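Local coordinates for uncharacterized protein (Cricetid herpesvirus 2, PDB 4ZKQ) that binds chemokines and probably acts as a viral decoy receptor that keeps them from host receptors, at residues Gln33-Leu38 with His167-Ser172. Sequence-based numbering, arbitrary orientation.
Sequences QATISL and HFKELS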
loop_
_atom_site.group_PDB
_atom_site.type_symbol
_atom_site.label_atom_id
_atom_site.label_comp_id
_atom_site.label_asym_id
_atom_site.label_seq_id
_atom_site.Cartn_x
_atom_site.Cartn_y
_atom_site.Cartn_z
ATOM N N GLN A 33 1.486 -4.446 -18.440
ATOM C CA GLN A 33 0.294 -3.728 -18.885
ATOM C C GLN A 33 -0.977 -4.496 -18.521
ATOM O O GLN A 33 -2.084 -4.008 -18.741
ATOM C CB GLN A 33 0.349 -3.477 -20.398
ATOM C CG GLN A 33 1.309 -2.363 -20.801
ATOM C CD GLN A 33 2.760 -2.714 -20.530
ATOM O OE1 GLN A 33 3.258 -3.735 -21.005
ATOM N NE2 GLN A 33 3.445 -1.871 -19.759
ATOM N N ALA A 34 -0.817 -5.692 -17.958
ATOM C CA ALA A 34 -1.968 -6.518 -17.593
ATOM C C ALA A 34 -2.769 -5.841 -16.493
ATOM O O ALA A 34 -2.215 -5.109 -15.677
ATOM C CB ALA A 34 -1.528 -7.911 -17.152
ATOM N N THR A 35 -4.076 -6.084 -16.488
ATOM C CA THR A 35 -4.985 -5.466 -15.529
ATOM C C THR A 35 -5.992 -6.482 -15.020
ATOM O O THR A 35 -6.198 -7.527 -15.636
ATOM C CB THR A 35 -5.762 -4.290 -16.150
ATOM O OG1 THR A 35 -6.577 -4.784 -17.217
ATOM C CG2 THR A 35 -4.816 -3.226 -16.684
ATOM N N ILE A 36 -6.609 -6.171 -13.886
ATOM C CA ILE A 36 -7.663 -7.003 -13.331
ATOM C C ILE A 36 -8.968 -6.705 -14.051
ATOM O O ILE A 36 -9.371 -5.553 -14.153
ATOM C CB ILE A 36 -7.840 -6.761 -11.823
ATOM C CG1 ILE A 36 -6.571 -7.168 -11.074
ATOM C CG2 ILE A 36 -9.030 -7.543 -11.290
ATOM C CD1 ILE A 36 -6.596 -6.850 -9.589
ATOM N N SER A 37 -9.617 -7.754 -14.545
ATOM C CA SER A 37 -10.901 -7.627 -15.221
ATOM C C SER A 37 -12.041 -7.965 -14.259
ATOM O O SER A 37 -11.980 -8.969 -13.549
ATOM C CB SER A 37 -10.937 -8.542 -16.453
ATOM O OG SER A 37 -12.255 -8.721 -16.936
ATOM N N LEU A 38 -13.065 -7.115 -14.216
ATOM C CA LEU A 38 -14.274 -7.418 -13.441
ATOM C C LEU A 38 -15.430 -7.798 -14.363
ATOM O O LEU A 38 -15.580 -7.221 -15.439
ATOM C CB LEU A 38 -14.680 -6.230 -12.572
ATOM C CG LEU A 38 -13.650 -5.694 -11.585
ATOM C CD1 LEU A 38 -14.255 -4.575 -10.747
ATOM C CD2 LEU A 38 -13.152 -6.817 -10.703
ATOM N N HIS A 167 -5.452 -5.960 -4.064
ATOM C CA HIS A 167 -4.637 -5.438 -5.136
ATOM C C HIS A 167 -4.841 -3.939 -5.135
ATOM O O HIS A 167 -5.965 -3.483 -5.322
ATOM C CB HIS A 167 -5.036 -6.042 -6.487
ATOM C CG HIS A 167 -4.215 -5.549 -7.626
ATOM N ND1 HIS A 167 -4.380 -4.285 -8.173
ATOM C CD2 HIS A 167 -3.202 -6.119 -8.315
ATOM C CE1 HIS A 167 -3.510 -4.117 -9.148
ATOM N NE2 HIS A 167 -2.781 -5.216 -9.257
ATOM N N PHE A 168 -3.780 -3.184 -4.876
ATOM C CA PHE A 168 -3.833 -1.723 -4.930
ATOM C C PHE A 168 -3.057 -1.217 -6.139
ATOM O O PHE A 168 -1.828 -1.345 -6.206
ATOM C CB PHE A 168 -3.270 -1.120 -3.642
ATOM C CG PHE A 168 -3.462 0.373 -3.524
ATOM C CD1 PHE A 168 -4.680 0.901 -3.131
ATOM C CD2 PHE A 168 -2.420 1.240 -3.782
ATOM C CE1 PHE A 168 -4.856 2.277 -3.017
ATOM C CE2 PHE A 168 -2.590 2.611 -3.669
ATOM C CZ PHE A 168 -3.808 3.128 -3.289
ATOM N N LYS A 169 -3.777 -0.675 -7.112
ATOM C CA LYS A 169 -3.138 -0.095 -8.286
ATOM C C LYS A 169 -2.803 1.353 -7.987
ATOM O O LYS A 169 -3.688 2.205 -7.897
ATOM C CB LYS A 169 -4.021 -0.196 -9.530
ATOM C CG LYS A 169 -3.254 0.181 -10.787
ATOM C CD LYS A 169 -4.025 -0.089 -12.059
ATOM C CE LYS A 169 -3.079 -0.107 -13.255
ATOM N NZ LYS A 169 -3.789 -0.374 -14.536
ATOM N N GLU A 170 -1.515 1.611 -7.793
ATOM C CA GLU A 170 -1.038 2.946 -7.483
ATOM C C GLU A 170 -1.186 3.881 -8.665
ATOM O O GLU A 170 -1.388 3.457 -9.809
ATOM C CB GLU A 170 0.433 2.908 -7.050
ATOM C CG GLU A 170 0.665 2.142 -5.768
ATOM C CD GLU A 170 2.087 2.267 -5.247
ATOM O OE1 GLU A 170 2.982 2.624 -6.035
ATOM O OE2 GLU A 170 2.306 2.004 -4.047
ATOM N N LEU A 171 -1.067 5.166 -8.376
ATOM C CA LEU A 171 -1.105 6.181 -9.414
ATOM C C LEU A 171 -0.056 5.864 -10.480
ATOM O O LEU A 171 -0.286 6.049 -11.673
ATOM C CB LEU A 171 -0.882 7.563 -8.797
ATOM C CG LEU A 171 -0.968 8.777 -9.716
ATOM C CD1 LEU A 171 -2.358 8.911 -10.326
ATOM C CD2 LEU A 171 -0.601 10.018 -8.922
ATOM N N SER A 172 1.086 5.343 -10.043
ATOM C CA SER A 172 2.144 4.930 -10.963
ATOM C C SER A 172 1.717 3.826 -11.928
ATOM O O SER A 172 2.320 3.652 -12.984
ATOM C CB SER A 172 3.348 4.428 -10.182
ATOM O OG SER A 172 3.022 3.206 -9.539
#
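Ile-36 reaches from its loop onto one face of the imidazole of His-167, with no hydrogen bond between the segments 33-38 and 167-172. From the backbone of Ile-36 outward, CB points toward the strand, CG1 steps aside from that line, beside the backbone N, and an anti second torsion (chi2 175°) lets CD1 resume the original heading onto the ring. There this methyl makes the contact alone: CD1 of Ile-36 lies 3.3 Å from CG of His-167 and 3.6 Å from CB of His-167. CD1 of Ile-36 is also 3.6 Å from the centroid of the His-167 ring and 24° off its normal, a CH-pi contact displaced toward the CG side of the rim. A slim aliphatic branch suits the place, since one methyl can settle on a flat ring without disturbing its polar edge. That edge is engaged: NE2 of His-167 is hydrogen-bonded to the backbone O of Thr-51, which probably limits rotation of the imidazole. Two residues along, the long chain of Lys-169 spans the gap, its ammonium staying at the exposed margin with NZ 3.7 Å from the small methyl CG2 of Thr-35. Ile-36 also packs on Ile-47 and Thr-51 of helix 44-51, while His-167 touches Cys-52 and Cys-177, a disulfide pair; the loop thus lies against both that helix and strand 161-169, itself flanked in its sheet by strands 85-94 and 175-181.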